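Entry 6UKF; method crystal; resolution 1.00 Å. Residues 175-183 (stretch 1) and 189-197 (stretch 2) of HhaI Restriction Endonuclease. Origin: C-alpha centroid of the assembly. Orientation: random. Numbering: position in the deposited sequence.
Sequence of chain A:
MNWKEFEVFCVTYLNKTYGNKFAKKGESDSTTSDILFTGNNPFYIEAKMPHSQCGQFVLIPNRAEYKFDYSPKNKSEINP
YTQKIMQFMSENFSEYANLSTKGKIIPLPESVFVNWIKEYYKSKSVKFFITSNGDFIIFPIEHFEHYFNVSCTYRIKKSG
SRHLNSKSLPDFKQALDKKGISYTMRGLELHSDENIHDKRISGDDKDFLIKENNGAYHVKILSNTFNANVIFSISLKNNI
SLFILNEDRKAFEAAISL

Stretch 1, residues 175-183: ALDKKGISY
Stretch 2, residues 189-197: ELHSDENIH

The contact between residues 175-183 and 189-197 is a small, mixed interface, burying 336 Å² in all, in which side chains of the second stretch hydrogen-bond the backbone around Ser182 while leucine and isoleucine side chains pack beside them.

Stretch 1 enters as the end of a helix. Lys179 N donates to Ala175 O (3.0 Å), and the helix closes in a Schellman motif at Gly180, whose phi/psi of 74/27° is of the kind that favours glycine. Two bonds lead back into the last turn, Gly180 N to Asp177 O (3.2 Å) and Ile181 N to Leu176 O (3.2 Å). From Ile181 (-91/129°) through Ser182 (-78/133°) to Tyr183 (-161/166°) the chain is extended. Stretch 2 is a strand from Glu189 to His191, continues extended through Ser192 (phi/psi -160/142), turns at Asp193 (phi/psi -86/1) and extends again at Glu194 (phi/psi -82/159). Tyr183 and Ser192 have the closest CA atoms across the contact, 4.5 Å apart, and the segments run in broadly opposite senses, Ile181 lying near Glu194 and Tyr183 near Leu190.

Ser182 is held through both its backbone polar atoms. Ser182 N donates to Glu194 OE1 at 2.8 Å with a nearly linear N-H...O angle of 170°, and Ser182 O accepts from Ser192 OG at 2.6 Å. Ser182 (chi1 -47°, m) adds a weak bond from its OG to Glu194 OE1 at 3.5 Å. Glu194, with chi1 m, chi2 t and chi3 -140°, points its CB toward stretch 1; its other carboxylate oxygen, OE2, accepts from a water at 2.6 Å, and the same water donates to Gly180 O at 3.2 Å, bridging the carboxylate to the carbonyl of Gly180, just past the helix. Ser192 (chi1 t) also works within its own stretch: its OG accepts from Glu194 N at 3.0 Å, so one hydroxyl ties the local turn to stretch 1.

Next to the register pair, Tyr183 CA approaches His191 O at 3.1 Å in a CA-H...O contact, with an angle of 125° at the hydrogen.

The apolar contacts complete the interface. Leu190 (chi1 t, chi2 p) starts sideways, but its end comes nearer, placing CD1 3.8 Å from Leu176 CD1 and 3.6 Å from Tyr183 CB. Leu176 (m, t) points toward stretch 2. Tyr183 (chi1 p, chi2 92°) leads its side-chain end away and presents its ring obliquely to Leu190 CD1. Farther along, Ile181 (m, t) meets Ile196 (p, t) more loosely, CG2 to CD1 at 4.3 Å.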

# COMPACT_ATOMS: atom_id res chain seq x y z
N ALA A 175 -15.69 -17.93 21.12
CA ALA A 175 -14.29 -18.25 20.87
C ALA A 175 -13.43 -17.95 22.10
O ALA A 175 -12.54 -18.73 22.46
CB ALA A 175 -13.77 -17.49 19.65
N LEU A 176 -13.69 -16.82 22.77
CA LEU A 176 -12.97 -16.51 24.00
C LEU A 176 -13.22 -17.57 25.06
O LEU A 176 -12.30 -18.02 25.74
CB LEU A 176 -13.41 -15.14 24.52
CG LEU A 176 -12.95 -13.92 23.72
CD1 LEU A 176 -13.76 -12.70 24.11
CD2 LEU A 176 -11.46 -13.66 23.92
N ASP A 177 -14.48 -17.97 25.21
CA ASP A 177 -14.83 -19.02 26.16
C ASP A 177 -14.07 -20.30 25.86
O ASP A 177 -13.50 -20.92 26.76
CB ASP A 177 -16.34 -19.24 26.08
CG ASP A 177 -16.84 -20.18 27.14
OD1 ASP A 177 -16.12 -20.51 28.02
OD2 ASP A 177 -18.10 -20.59 27.03
N LYS A 178 -14.04 -20.70 24.58
CA LYS A 178 -13.34 -21.93 24.20
C LYS A 178 -11.86 -21.85 24.54
O LYS A 178 -11.26 -22.84 24.98
CB LYS A 178 -13.54 -22.18 22.71
CG LYS A 178 -12.60 -23.23 22.13
N LYS A 179 -11.24 -20.69 24.33
CA LYS A 179 -9.81 -20.54 24.54
C LYS A 179 -9.44 -20.33 26.00
O LYS A 179 -8.25 -20.30 26.33
CB LYS A 179 -9.28 -19.37 23.71
N GLY A 180 -10.43 -20.18 26.88
CA GLY A 180 -10.14 -20.00 28.29
C GLY A 180 -9.60 -18.64 28.66
O GLY A 180 -8.88 -18.53 29.66
N ILE A 181 -9.93 -17.61 27.90
CA ILE A 181 -9.47 -16.25 28.18
C ILE A 181 -10.50 -15.56 29.06
O ILE A 181 -11.69 -15.55 28.75
CB ILE A 181 -9.24 -15.47 26.87
CG1 ILE A 181 -8.09 -16.08 26.07
CG2 ILE A 181 -8.95 -14.00 27.19
CD1 ILE A 181 -7.98 -15.57 24.65
N SER A 182 -10.03 -14.98 30.17
CA SER A 182 -10.90 -14.20 31.04
C SER A 182 -11.11 -12.83 30.42
O SER A 182 -10.16 -12.18 29.98
CB SER A 182 -10.25 -14.06 32.41
OG SER A 182 -9.77 -15.30 32.88
N TYR A 183 -12.36 -12.38 30.39
CA TYR A 183 -12.64 -11.14 29.69
C TYR A 183 -13.97 -10.55 30.13
O TYR A 183 -14.80 -11.20 30.76
CB TYR A 183 -12.69 -11.37 28.18
CG TYR A 183 -13.94 -12.11 27.75
CD1 TYR A 183 -15.08 -11.43 27.36
CD2 TYR A 183 -13.98 -13.50 27.75
CE1 TYR A 183 -16.23 -12.11 26.98
CE2 TYR A 183 -15.11 -14.19 27.37
CZ TYR A 183 -16.24 -13.49 26.98
OH TYR A 183 -17.37 -14.16 26.60
N GLU A 189 -15.88 -3.53 22.41
CA GLU A 189 -14.55 -3.41 22.99
C GLU A 189 -14.31 -4.54 23.98
O GLU A 189 -15.20 -4.90 24.76
CB GLU A 189 -14.41 -2.07 23.71
N LEU A 190 -13.11 -5.10 23.93
CA LEU A 190 -12.74 -6.24 24.75
C LEU A 190 -11.85 -5.77 25.90
O LEU A 190 -10.93 -4.98 25.71
CB LEU A 190 -11.98 -7.26 23.91
CG LEU A 190 -11.35 -8.46 24.63
CD1 LEU A 190 -12.42 -9.30 25.29
CD2 LEU A 190 -10.53 -9.28 23.65
N HIS A 191 -12.15 -6.27 27.10
CA HIS A 191 -11.36 -5.97 28.29
C HIS A 191 -10.89 -7.28 28.90
O HIS A 191 -11.67 -8.23 29.04
CB HIS A 191 -12.18 -5.18 29.31
CG HIS A 191 -12.42 -3.76 28.91
ND1 HIS A 191 -13.46 -3.38 28.10
CD2 HIS A 191 -11.74 -2.63 29.21
CE1 HIS A 191 -13.42 -2.07 27.92
NE2 HIS A 191 -12.38 -1.59 28.58
N SER A 192 -9.61 -7.33 29.26
CA SER A 192 -9.04 -8.52 29.87
C SER A 192 -7.75 -8.13 30.58
O SER A 192 -7.00 -7.28 30.09
CB SER A 192 -8.74 -9.60 28.82
OG SER A 192 -8.07 -10.70 29.40
N ASP A 193 -7.52 -8.74 31.74
CA ASP A 193 -6.25 -8.60 32.45
C ASP A 193 -5.20 -9.59 31.96
O ASP A 193 -4.09 -9.60 32.50
CB ASP A 193 -6.45 -8.75 33.96
CG ASP A 193 -7.24 -7.60 34.56
OD1 ASP A 193 -8.31 -7.85 35.14
OD2 ASP A 193 -6.79 -6.44 34.42
N GLU A 194 -5.53 -10.42 30.98
CA GLU A 194 -4.54 -11.25 30.33
C GLU A 194 -3.81 -10.44 29.25
O GLU A 194 -4.30 -9.41 28.78
CB GLU A 194 -5.19 -12.49 29.71
CG GLU A 194 -5.90 -13.37 30.74
CD GLU A 194 -6.21 -14.76 30.23
OE1 GLU A 194 -7.26 -15.25 30.51
OE2 GLU A 194 -5.31 -15.39 29.48
N ASN A 195 -2.62 -10.91 28.89
CA ASN A 195 -1.79 -10.25 27.89
C ASN A 195 -2.12 -10.87 26.54
O ASN A 195 -1.56 -11.89 26.15
CB ASN A 195 -0.31 -10.41 28.23
CG ASN A 195 0.05 -9.78 29.56
OD1 ASN A 195 0.69 -10.40 30.41
ND2 ASN A 195 -0.35 -8.52 29.75
N ILE A 196 -3.05 -10.24 25.82
CA ILE A 196 -3.58 -10.81 24.59
C ILE A 196 -3.38 -9.89 23.39
O ILE A 196 -4.09 -10.00 22.40
CB ILE A 196 -5.06 -11.23 24.76
CG1 ILE A 196 -5.90 -10.06 25.26
CG2 ILE A 196 -5.15 -12.41 25.72
CD1 ILE A 196 -7.38 -10.39 25.41
N HIS A 197 -2.41 -8.98 23.46
CA HIS A 197 -2.07 -8.20 22.28
C HIS A 197 -1.55 -9.11 21.18
O HIS A 197 -0.68 -9.96 21.43
CB HIS A 197 -1.02 -7.14 22.60
CG HIS A 197 -0.58 -6.38 21.39
ND1 HIS A 197 -1.46 -5.68 20.60
CD2 HIS A 197 0.64 -6.24 20.81
CE1 HIS A 197 -0.81 -5.12 19.59
NE2 HIS A 197 0.47 -5.45 19.70
O HOH W 1 -5.84 -17.86 28.88